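Local coordinates for inosine-uridine preferring nucleoside hydrolase family protein (PDB 2C40) that belongs to the inosine-uridine preferring nucleoside hydrolase family and holds a calcium ion and alpha-D-ribofuranose in a pocket of its alpha/beta fold, at residues A[68-74]-A[172-178]; A[37-43]-A[77-82]; A[128-132]-A[180-185]. All coordinates share one frame. Where two conformers were deposited one is given. Residue numbers count along the deposited sequence, not the author numbering.

Interaction 1: A[68-74]-A[172-178]; sequences RGKNPFP and WNSFWDP. With RIB (alpha-D-ribofuranose), chain D.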
loop_
_atom_site.group_PDB
_atom_site.type_symbol
_atom_site.label_atom_id
_atom_site.label_comp_id
_atom_site.label_asym_id
_atom_site.label_seq_id
_atom_site.Cartn_x
_atom_site.Cartn_y
_atom_site.Cartn_z
ATOM N N ARG A 68 -18.621 18.479 -3.566
ATOM C CA ARG A 68 -18.361 18.109 -2.191
ATOM C C ARG A 68 -19.374 17.074 -1.744
ATOM O O ARG A 68 -20.503 17.072 -2.194
ATOM C CB ARG A 68 -18.462 19.327 -1.324
ATOM C CG ARG A 68 -17.429 20.351 -1.625
ATOM C CD ARG A 68 -17.777 21.625 -0.913
ATOM N NE ARG A 68 -16.794 22.660 -1.176
ATOM C CZ ARG A 68 -16.638 23.765 -0.443
ATOM N NH1 ARG A 68 -17.400 23.978 0.628
ATOM N NH2 ARG A 68 -15.750 24.680 -0.816
ATOM N N GLY A 69 -18.967 16.196 -0.844
ATOM C CA GLY A 69 -19.854 15.134 -0.354
ATOM C C GLY A 69 -20.581 15.486 0.923
ATOM O O GLY A 69 -20.143 16.338 1.704
ATOM N N LYS A 70 -21.723 14.826 1.123
ATOM C CA LYS A 70 -22.485 14.930 2.375
ATOM C C LYS A 70 -21.873 14.089 3.463
ATOM O O LYS A 70 -21.826 14.490 4.647
ATOM C CB LYS A 70 -23.916 14.451 2.108
ATOM C CG LYS A 70 -24.876 14.733 3.285
ATOM C CD LYS A 70 -26.277 14.833 2.739
ATOM C CE LYS A 70 -27.388 14.554 3.741
ATOM N NZ LYS A 70 -28.555 13.816 2.984
ATOM N N ASN A 71 -21.432 12.882 3.078
ATOM C CA ASN A 71 -20.928 11.898 4.027
ATOM C C ASN A 71 -19.585 11.371 3.520
ATOM O O ASN A 71 -19.557 10.456 2.705
ATOM C CB ASN A 71 -21.961 10.784 4.201
ATOM C CG ASN A 71 -23.262 11.298 4.745
ATOM O OD1 ASN A 71 -23.253 11.898 5.803
ATOM N ND2 ASN A 71 -24.403 11.064 4.028
ATOM N N PRO A 72 -18.468 12.010 3.942
ATOM C CA PRO A 72 -17.132 11.639 3.427
ATOM C C PRO A 72 -16.701 10.164 3.667
ATOM O O PRO A 72 -17.142 9.556 4.607
ATOM C CB PRO A 72 -16.210 12.622 4.137
ATOM C CG PRO A 72 -17.139 13.781 4.614
ATOM C CD PRO A 72 -18.410 13.124 4.916
ATOM N N PHE A 73 -15.901 9.591 2.775
ATOM C CA PHE A 73 -15.349 8.230 2.947
ATOM C C PHE A 73 -14.327 8.189 4.079
ATOM O O PHE A 73 -13.810 9.234 4.483
ATOM C CB PHE A 73 -14.677 7.762 1.657
ATOM C CG PHE A 73 -15.619 7.189 0.608
ATOM C CD1 PHE A 73 -16.315 8.023 -0.284
ATOM C CD2 PHE A 73 -15.723 5.839 0.429
ATOM C CE1 PHE A 73 -17.140 7.532 -1.224
ATOM C CE2 PHE A 73 -16.538 5.309 -0.567
ATOM C CZ PHE A 73 -17.275 6.149 -1.374
ATOM N N PRO A 74 -14.072 6.983 4.658
ATOM C CA PRO A 74 -13.035 6.853 5.665
ATOM C C PRO A 74 -11.673 7.303 5.149
ATOM O O PRO A 74 -11.376 7.030 3.990
ATOM C CB PRO A 74 -13.040 5.329 5.977
ATOM C CG PRO A 74 -14.444 4.884 5.589
ATOM C CD PRO A 74 -14.814 5.720 4.452
ATOM N N TRP A 172 -21.901 2.691 -0.088
ATOM C CA TRP A 172 -21.083 3.909 0.020
ATOM C C TRP A 172 -21.226 4.974 -1.065
ATOM O O TRP A 172 -21.234 6.177 -0.757
ATOM C CB TRP A 172 -19.567 3.545 0.204
ATOM C CG TRP A 172 -19.133 3.654 1.638
ATOM C CD1 TRP A 172 -18.845 2.634 2.498
ATOM C CD2 TRP A 172 -19.034 4.856 2.393
ATOM N NE1 TRP A 172 -18.522 3.132 3.730
ATOM C CE2 TRP A 172 -18.642 4.499 3.694
ATOM C CE3 TRP A 172 -19.193 6.217 2.079
ATOM C CZ2 TRP A 172 -18.453 5.449 4.696
ATOM C CZ3 TRP A 172 -18.991 7.152 3.054
ATOM C CH2 TRP A 172 -18.625 6.770 4.353
ATOM N N ASN A 173 -21.216 4.590 -2.341
ATOM C CA ASN A 173 -21.377 5.596 -3.403
ATOM C C ASN A 173 -22.705 6.367 -3.286
ATOM O O ASN A 173 -22.744 7.571 -3.562
ATOM C CB ASN A 173 -21.183 4.994 -4.807
ATOM C CG ASN A 173 -19.712 4.622 -5.097
ATOM O OD1 ASN A 173 -18.792 5.114 -4.437
ATOM N ND2 ASN A 173 -19.495 3.798 -6.122
ATOM N N SER A 174 -23.777 5.679 -2.883
ATOM C CA SER A 174 -25.056 6.329 -2.599
ATOM C C SER A 174 -24.987 7.161 -1.326
ATOM O O SER A 174 -25.388 8.316 -1.317
ATOM C CB SER A 174 -26.194 5.318 -2.435
ATOM O OG SER A 174 -26.141 4.327 -3.436
ATOM N N PHE A 175 -24.501 6.558 -0.254
ATOM C CA PHE A 175 -24.374 7.258 1.029
ATOM C C PHE A 175 -23.577 8.586 0.950
ATOM O O PHE A 175 -23.941 9.536 1.583
ATOM C CB PHE A 175 -23.751 6.308 2.044
ATOM C CG PHE A 175 -23.674 6.852 3.462
ATOM C CD1 PHE A 175 -24.832 7.113 4.173
ATOM C CD2 PHE A 175 -22.441 7.045 4.083
ATOM C CE1 PHE A 175 -24.791 7.592 5.452
ATOM C CE2 PHE A 175 -22.357 7.539 5.390
ATOM C CZ PHE A 175 -23.521 7.795 6.096
ATOM N N TRP A 176 -22.528 8.641 0.136
ATOM C CA TRP A 176 -21.684 9.844 0.039
ATOM C C TRP A 176 -22.480 11.063 -0.302
ATOM O O TRP A 176 -22.173 12.149 0.196
ATOM C CB TRP A 176 -20.582 9.681 -0.987
ATOM C CG TRP A 176 -19.396 10.685 -0.923
ATOM C CD1 TRP A 176 -18.314 10.589 -0.141
ATOM C CD2 TRP A 176 -19.168 11.834 -1.773
ATOM N NE1 TRP A 176 -17.460 11.614 -0.363
ATOM C CE2 TRP A 176 -17.941 12.384 -1.384
ATOM C CE3 TRP A 176 -19.884 12.434 -2.832
ATOM C CZ2 TRP A 176 -17.374 13.496 -2.009
ATOM C CZ3 TRP A 176 -19.337 13.571 -3.432
ATOM C CH2 TRP A 176 -18.077 14.081 -3.005
ATOM N N ASP A 177 -23.502 10.888 -1.154
ATOM C CA ASP A 177 -24.410 11.967 -1.527
ATOM C C ASP A 177 -25.769 11.385 -1.997
ATOM O O ASP A 177 -25.986 11.150 -3.215
ATOM C CB ASP A 177 -23.769 12.800 -2.625
ATOM C CG ASP A 177 -24.543 14.059 -2.906
ATOM O OD1 ASP A 177 -25.625 14.159 -2.322
ATOM O OD2 ASP A 177 -24.060 14.951 -3.646
ATOM N N PRO A 178 -26.662 11.129 -1.043
ATOM C CA PRO A 178 -27.999 10.581 -1.320
ATOM C C PRO A 178 -28.892 11.475 -2.166
ATOM O O PRO A 178 -29.730 10.960 -2.943
ATOM C CB PRO A 178 -28.589 10.377 0.074
ATOM C CG PRO A 178 -27.407 10.378 0.992
ATOM C CD PRO A 178 -26.427 11.288 0.405
HETATM O O5 RIB D . -19.234 1.009 -2.097
HETATM C C5 RIB D . -18.241 0.474 -3.017
HETATM C C4 RIB D . -17.378 1.639 -3.508
HETATM O O4 RIB D . -16.644 2.120 -2.363
HETATM C C3 RIB D . -16.373 1.385 -4.650
HETATM O O3 RIB D . -16.849 2.078 -5.849
HETATM C C2 RIB D . -14.945 1.809 -4.085
HETATM O O2 RIB D . -13.973 2.681 -4.828
HETATM C C1 RIB D . -15.268 2.430 -2.702
HETATM O O HOH W 1 -14.695 11.593 0.679
#
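Arg68 opens the loop with its CA-to-CB bond pointing away, so its contact is made by backbone: Arg68 C lies 3.5 Å from Trp176 CH2. Gly69 follows with no side chain, and its main chain lies over the face of the Trp176 indole, with Gly69 N 3.2 Å from Trp176 CH2; a CB here would collide with that ring. The carbonyl of Trp176 then receives two successive amides, Lys70 N to Trp176 O at 2.9 Å and Asn71 N to Trp176 O at 3.1 Å. Asn71 adds a side-chain bond, ND2 to Phe175 O at 2.9 Å with an N-H...O angle of 170°, while Gln276 takes a further hydrogen bond from ND2; Asn71 CB rests on the Phe175 ring, 3.9 Å from its centroid. These bonds tie the loop after strand 62-64 to a short helix that lines the ribofuranose pocket of the nucleoside hydrolase fold. Phe73 stacks face-to-face on the six-membered ring of Trp172, centroids 4.5 Å apart and planes at 25°, and completes an aromatic cluster with Trp176. Water 1 accepts from Phe73 N (3.1 Å) and Trp176 NE1 (3.0 Å). On the ligand side, Phe73 CE2 is 3.7 Å from RIB O4, and Asn173 ND2 donates to RIB O3 at 3.2 Å and also to Met151 O. Pro74 CD ends the run 3.7 Å from Trp172 CZ2.

Interaction 2: A[37-43]-A[77-82]; sequences ADCYLEP and WRMHAF. With RIB (alpha-D-ribofuranose), chain D.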
loop_
_atom_site.group_PDB
_atom_site.type_symbol
_atom_site.label_atom_id
_atom_site.label_comp_id
_atom_site.label_asym_id
_atom_site.label_seq_id
_atom_site.Cartn_x
_atom_site.Cartn_y
_atom_site.Cartn_z
ATOM N N ALA A 37 -13.968 11.531 -3.631
ATOM C CA ALA A 37 -14.842 10.846 -2.693
ATOM C C ALA A 37 -13.996 9.778 -1.981
ATOM O O ALA A 37 -13.511 10.028 -0.876
ATOM C CB ALA A 37 -16.050 10.267 -3.401
ATOM N N ASP A 38 -13.772 8.626 -2.606
ATOM C CA ASP A 38 -12.883 7.613 -2.013
ATOM C C ASP A 38 -11.414 7.847 -2.379
ATOM O O ASP A 38 -10.661 6.915 -2.640
ATOM C CB ASP A 38 -13.329 6.246 -2.451
ATOM C CG ASP A 38 -12.773 5.154 -1.610
ATOM O OD1 ASP A 38 -12.819 4.032 -2.121
ATOM O OD2 ASP A 38 -12.274 5.405 -0.499
ATOM N N CYS A 39 -11.038 9.109 -2.447
ATOM C CA CYS A 39 -9.696 9.504 -2.819
ATOM C C CYS A 39 -9.471 10.954 -2.423
ATOM O O CYS A 39 -10.409 11.692 -2.201
ATOM C CB CYS A 39 -9.434 9.344 -4.327
ATOM S SG CYS A 39 -10.153 10.598 -5.454
ATOM N N TYR A 40 -8.200 11.306 -2.302
ATOM C CA TYR A 40 -7.755 12.673 -2.335
ATOM C C TYR A 40 -7.559 13.072 -3.798
ATOM O O TYR A 40 -7.088 12.301 -4.599
ATOM C CB TYR A 40 -6.471 12.821 -1.518
ATOM C CG TYR A 40 -6.717 12.750 -0.019
ATOM C CD1 TYR A 40 -6.799 11.521 0.657
ATOM C CD2 TYR A 40 -6.920 13.904 0.711
ATOM C CE1 TYR A 40 -7.055 11.472 2.031
ATOM C CE2 TYR A 40 -7.146 13.862 2.086
ATOM C CZ TYR A 40 -7.204 12.645 2.734
ATOM O OH TYR A 40 -7.432 12.655 4.084
ATOM N N LEU A 41 -7.948 14.289 -4.142
ATOM C CA LEU A 41 -8.015 14.704 -5.547
ATOM C C LEU A 41 -6.674 14.689 -6.281
ATOM O O LEU A 41 -6.584 14.270 -7.435
ATOM C CB LEU A 41 -8.626 16.101 -5.642
ATOM C CG LEU A 41 -8.956 16.634 -7.047
ATOM C CD1 LEU A 41 -10.010 15.783 -7.798
ATOM C CD2 LEU A 41 -9.399 18.090 -6.848
ATOM N N GLU A 42 -5.641 15.201 -5.639
ATOM C CA GLU A 42 -4.341 15.324 -6.309
ATOM C C GLU A 42 -3.703 14.015 -6.774
ATOM O O GLU A 42 -3.424 13.876 -7.952
ATOM C CB GLU A 42 -3.379 16.161 -5.481
ATOM C CG GLU A 42 -3.845 17.632 -5.419
ATOM C CD GLU A 42 -3.993 18.280 -6.837
ATOM O OE1 GLU A 42 -2.955 18.404 -7.534
ATOM O OE2 GLU A 42 -5.145 18.631 -7.264
ATOM N N PRO A 43 -3.497 13.023 -5.868
ATOM C CA PRO A 43 -2.964 11.736 -6.364
ATOM C C PRO A 43 -3.837 11.006 -7.371
ATOM O O PRO A 43 -3.311 10.276 -8.199
ATOM C CB PRO A 43 -2.802 10.902 -5.071
ATOM C CG PRO A 43 -3.793 11.470 -4.165
ATOM C CD PRO A 43 -3.670 12.970 -4.413
ATOM N N TRP A 77 -9.171 4.506 3.441
ATOM C CA TRP A 77 -9.529 4.108 2.064
ATOM C C TRP A 77 -9.080 5.164 1.045
ATOM O O TRP A 77 -8.544 4.866 -0.025
ATOM C CB TRP A 77 -11.046 3.976 1.964
ATOM C CG TRP A 77 -11.648 2.888 2.792
ATOM C CD1 TRP A 77 -11.044 2.167 3.814
ATOM C CD2 TRP A 77 -13.003 2.411 2.706
ATOM N NE1 TRP A 77 -11.954 1.272 4.337
ATOM C CE2 TRP A 77 -13.153 1.397 3.669
ATOM C CE3 TRP A 77 -14.097 2.743 1.896
ATOM C CZ2 TRP A 77 -14.360 0.721 3.852
ATOM C CZ3 TRP A 77 -15.288 2.069 2.072
ATOM C CH2 TRP A 77 -15.415 1.072 3.039
ATOM N N ARG A 78 -9.267 6.412 1.421
ATOM C CA ARG A 78 -8.931 7.545 0.553
ATOM C C ARG A 78 -7.441 7.710 0.165
ATOM O O ARG A 78 -7.126 8.362 -0.840
ATOM C CB ARG A 78 -9.440 8.838 1.207
ATOM C CG ARG A 78 -10.944 8.816 1.463
ATOM C CD ARG A 78 -11.370 10.159 1.987
ATOM N NE ARG A 78 -11.094 11.168 0.980
ATOM C CZ ARG A 78 -11.063 12.486 1.197
ATOM N NH1 ARG A 78 -11.293 12.978 2.398
ATOM N NH2 ARG A 78 -10.794 13.317 0.207
ATOM N N MET A 79 -6.546 7.130 0.943
ATOM C CA MET A 79 -5.108 7.248 0.717
ATOM C C MET A 79 -4.601 6.462 -0.496
ATOM O O MET A 79 -3.511 6.722 -0.986
ATOM C CB MET A 79 -4.341 6.739 1.959
ATOM C CG MET A 79 -4.448 7.597 3.210
ATOM S SD MET A 79 -3.892 9.310 3.049
ATOM C CE MET A 79 -2.108 9.214 3.246
ATOM N N HIS A 80 -5.373 5.488 -0.964
ATOM C CA HIS A 80 -4.879 4.449 -1.878
ATOM C C HIS A 80 -4.296 4.979 -3.193
ATOM O O HIS A 80 -3.307 4.399 -3.735
ATOM C CB HIS A 80 -5.981 3.427 -2.144
ATOM C CG HIS A 80 -6.263 2.534 -0.978
ATOM N ND1 HIS A 80 -7.286 1.617 -0.973
ATOM C CD2 HIS A 80 -5.677 2.453 0.243
ATOM C CE1 HIS A 80 -7.286 0.963 0.177
ATOM N NE2 HIS A 80 -6.314 1.448 0.933
ATOM N N ALA A 81 -4.865 6.096 -3.666
ATOM C CA ALA A 81 -4.371 6.808 -4.851
ATOM C C ALA A 81 -2.948 7.281 -4.716
ATOM O O ALA A 81 -2.238 7.268 -5.710
ATOM C CB ALA A 81 -5.294 8.005 -5.183
ATOM N N PHE A 82 -2.533 7.712 -3.506
ATOM C CA PHE A 82 -1.148 8.114 -3.245
ATOM C C PHE A 82 -0.193 7.018 -3.629
ATOM O O PHE A 82 0.825 7.255 -4.255
ATOM C CB PHE A 82 -0.922 8.526 -1.790
ATOM C CG PHE A 82 -1.538 9.864 -1.434
ATOM C CD1 PHE A 82 -2.730 9.942 -0.714
ATOM C CD2 PHE A 82 -0.941 11.053 -1.866
ATOM C CE1 PHE A 82 -3.301 11.169 -0.395
ATOM C CE2 PHE A 82 -1.496 12.301 -1.544
ATOM C CZ PHE A 82 -2.680 12.359 -0.812
HETATM O O5 RIB D . -19.234 1.009 -2.097
HETATM C C5 RIB D . -18.241 0.474 -3.017
HETATM C C4 RIB D . -17.378 1.639 -3.508
HETATM O O4 RIB D . -16.644 2.120 -2.363
HETATM C C3 RIB D . -16.373 1.385 -4.650
HETATM O O3 RIB D . -16.849 2.078 -5.849
HETATM C C2 RIB D . -14.945 1.809 -4.085
HETATM O O2 RIB D . -13.973 2.681 -4.828
HETATM C C1 RIB D . -15.268 2.430 -2.702
HETATM O O HOH W 2 -7.827 6.483 -3.128
#
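The long arm of Arg78 projects from segment 77-82 onto the Tyr40 ring, and Pro43 projects from segment 37-43 onto the face of Phe82 and against Ala81. The Arg78 guanidinium lies flat on Tyr40, planes at 6° and CZ 4.1 Å from the ring centroid, 8° off the normal: a stacked cation-pi contact. Its edge meets the backbone, where Arg78 NH2 donates to Cys39 O at 2.9 Å and Arg78 NE makes a weak bond to the same oxygen at 3.3 Å. The arginine thus sits between a carbonyl at its edge and an aromatic face. Cys39 and Arg78 bring their CA atoms to 4.0 Å, close enough for a Cys39 CA to Arg78 O contact of 3.4 Å and a weak bond from Tyr40 N to Arg78 O at 3.5 Å. Further along, Pro43 CG sits 3.5 Å from the Phe82 ring centroid, while Pro43 CB meets Ala81 CB at 3.8 Å; the small alanine leaves room for the proline. Tyr40 CD1 touches Phe82 CE1 at 3.7 Å, and Met79 SD makes an oblique Met-aromatic contact, 4.0 Å from Tyr40 CE1. Phe82 also packs on Pro232 of the second subunit. Water 2 lies between the backbones, 2.9 Å from Asp38 O, and accepts from Ala81 N (3.0 Å). At the inner end, Asp38 OD2 lies 3.1 Å from Trp77 CB and Asp38 OD1 3.0 Å from RIB C1, so the contact finishes at the wall of the ribofuranose pocket, formed here by a loop between strand 27-34 and helix 41-55.

Interaction 3: A[128-132]-A[180-185]; sequences LTDLA and AVARVW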
loop_
_atom_site.group_PDB
_atom_site.type_symbol
_atom_site.label_atom_id
_atom_site.label_comp_id
_atom_site.label_asym_id
_atom_site.label_seq_id
_atom_site.Cartn_x
_atom_site.Cartn_y
_atom_site.Cartn_z
ATOM N N LEU A 128 -22.617 10.074 -7.340
ATOM C CA LEU A 128 -23.262 10.641 -8.517
ATOM C C LEU A 128 -23.276 12.157 -8.578
ATOM O O LEU A 128 -23.872 12.704 -9.471
ATOM C CB LEU A 128 -24.695 10.128 -8.618
ATOM C CG LEU A 128 -24.841 8.694 -9.133
ATOM C CD1 LEU A 128 -26.284 8.274 -8.889
ATOM C CD2 LEU A 128 -24.468 8.606 -10.611
ATOM N N THR A 129 -22.592 12.847 -7.680
ATOM C CA THR A 129 -22.837 14.289 -7.534
ATOM C C THR A 129 -22.386 15.167 -8.711
ATOM O O THR A 129 -23.078 16.146 -9.018
ATOM C CB THR A 129 -22.529 14.870 -6.114
ATOM O OG1 THR A 129 -21.821 16.136 -6.158
ATOM C CG2 THR A 129 -21.938 13.904 -5.203
ATOM N N ASP A 130 -21.328 14.777 -9.441
ATOM C CA ASP A 130 -20.983 15.544 -10.675
ATOM C C ASP A 130 -22.107 15.456 -11.733
ATOM O O ASP A 130 -22.351 16.418 -12.498
ATOM C CB ASP A 130 -19.657 15.084 -11.321
ATOM C CG ASP A 130 -18.404 15.494 -10.529
ATOM O OD1 ASP A 130 -18.390 16.544 -9.853
ATOM O OD2 ASP A 130 -17.396 14.742 -10.619
ATOM N N LEU A 131 -22.774 14.302 -11.808
ATOM C CA LEU A 131 -23.919 14.152 -12.703
ATOM C C LEU A 131 -25.202 14.861 -12.224
ATOM O O LEU A 131 -25.931 15.449 -13.017
ATOM C CB LEU A 131 -24.187 12.667 -12.992
ATOM C CG LEU A 131 -25.399 12.292 -13.866
ATOM C CD1 LEU A 131 -25.313 12.849 -15.277
ATOM C CD2 LEU A 131 -25.586 10.788 -13.913
ATOM N N ALA A 132 -25.535 14.744 -10.957
ATOM C CA ALA A 132 -26.686 15.453 -10.390
ATOM C C ALA A 132 -26.594 16.908 -10.729
ATOM O O ALA A 132 -27.559 17.557 -11.172
ATOM C CB ALA A 132 -26.687 15.261 -8.848
ATOM N N ALA A 180 -27.874 13.440 -4.608
ATOM C CA ALA A 180 -27.469 13.277 -5.961
ATOM C C ALA A 180 -28.125 12.062 -6.595
ATOM O O ALA A 180 -28.428 12.079 -7.788
ATOM C CB ALA A 180 -25.993 13.140 -6.043
ATOM N N VAL A 181 -28.284 10.990 -5.811
ATOM C CA VAL A 181 -28.852 9.741 -6.308
ATOM C C VAL A 181 -30.305 10.006 -6.648
ATOM O O VAL A 181 -30.777 9.638 -7.750
ATOM C CB VAL A 181 -28.737 8.566 -5.312
ATOM C CG1 VAL A 181 -29.310 7.312 -5.934
ATOM C CG2 VAL A 181 -27.295 8.314 -4.919
ATOM N N ALA A 182 -30.995 10.683 -5.729
ATOM C CA ALA A 182 -32.381 11.095 -5.938
ATOM C C ALA A 182 -32.580 11.899 -7.226
ATOM O O ALA A 182 -33.462 11.575 -8.021
ATOM C CB ALA A 182 -32.881 11.850 -4.739
ATOM N N ARG A 183 -31.765 12.924 -7.428
ATOM C CA ARG A 183 -31.759 13.732 -8.667
ATOM C C ARG A 183 -31.541 12.920 -9.958
ATOM O O ARG A 183 -32.205 13.132 -11.000
ATOM C CB ARG A 183 -30.586 14.642 -8.620
ATOM C CG ARG A 183 -30.888 15.966 -8.237
ATOM C CD ARG A 183 -30.923 16.892 -9.462
ATOM N NE ARG A 183 -31.791 18.004 -9.098
ATOM C CZ ARG A 183 -31.542 18.848 -8.107
ATOM N NH1 ARG A 183 -30.416 18.759 -7.413
ATOM N NH2 ARG A 183 -32.412 19.812 -7.831
ATOM N N VAL A 184 -30.556 12.025 -9.906
ATOM C CA VAL A 184 -30.281 11.158 -11.064
ATOM C C VAL A 184 -31.499 10.259 -11.262
ATOM O O VAL A 184 -32.020 10.105 -12.392
ATOM C CB VAL A 184 -29.003 10.349 -10.886
ATOM C CG1 VAL A 184 -28.877 9.294 -11.971
ATOM C CG2 VAL A 184 -27.782 11.277 -10.866
ATOM N N TRP A 185 -32.016 9.726 -10.164
ATOM C CA TRP A 185 -33.185 8.864 -10.233
ATOM C C TRP A 185 -34.408 9.583 -10.831
ATOM O O TRP A 185 -35.216 8.924 -11.476
ATOM C CB TRP A 185 -33.557 8.317 -8.864
ATOM C CG TRP A 185 -33.271 6.855 -8.575
ATOM C CD1 TRP A 185 -34.173 5.926 -8.125
ATOM C CD2 TRP A 185 -32.019 6.171 -8.671
ATOM N NE1 TRP A 185 -33.573 4.734 -7.936
ATOM C CE2 TRP A 185 -32.244 4.848 -8.252
ATOM C CE3 TRP A 185 -30.728 6.549 -9.068
ATOM C CZ2 TRP A 185 -31.237 3.902 -8.214
ATOM C CZ3 TRP A 185 -29.744 5.600 -9.063
ATOM C CH2 TRP A 185 -30.001 4.289 -8.637
#
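The start of helix 129-137 meets helix 178-186 where Thr129 and Ala180 bring their CA atoms to 5.0 Å. This is helix-helix packing in an alpha/beta fold: the two helices pack over strand 145-151 of the mixed central sheet, where Leu128 and Val184 both touch Leu148. Leu128 is the N-cap residue, and its carbonyl takes the amide of Ala132 at 3.0 Å (Ala132 N to Leu128 O), beginning the first helix. No hydrogen bond crosses between the segments, so the fit rests on apolar surfaces. Small residues permit the close approach: Ala180 CB is 3.7 Å from Thr129 CA and 3.8 Å from Leu128 C. Leu128 points toward helix 178-186, its CD1 3.9 Å from both Val181 CA and Val184 CG2. Val184 CG2 also meets Leu131 CD2 at 3.8 Å. Arg183 CD lies 3.8 Å from Ala132 O. The tightest meeting of all is methyl on methyl, Ala132 CB to Ala180 CB at 3.6 Å.

Interactions 1 and 2 share the ribofuranose pocket. Their centres are 14 Å apart, yet they touch: Phe73 CD1 lies 3.4 Å from Ala37 C and 3.5 Å from Asp38 N, and Trp176 CE2 is 3.5 Å from Ala37 CB. Trp77 of interaction 2 meets Trp172 of interaction 1 edge-to-face. Interaction 3 adjoins interaction 1, centres 12 Å apart; helix 178-186 follows helix 172-176 in the chain, after Asp177 at its N-cap, and Trp176 CZ3 reaches Thr129 CG2 at 3.2 Å. Interaction 3 is more remote from the ligand, the Leu128 side chain being about 11 Å from both ribofuranose and calcium, and its nearest atoms are about 7 Å from interaction 2.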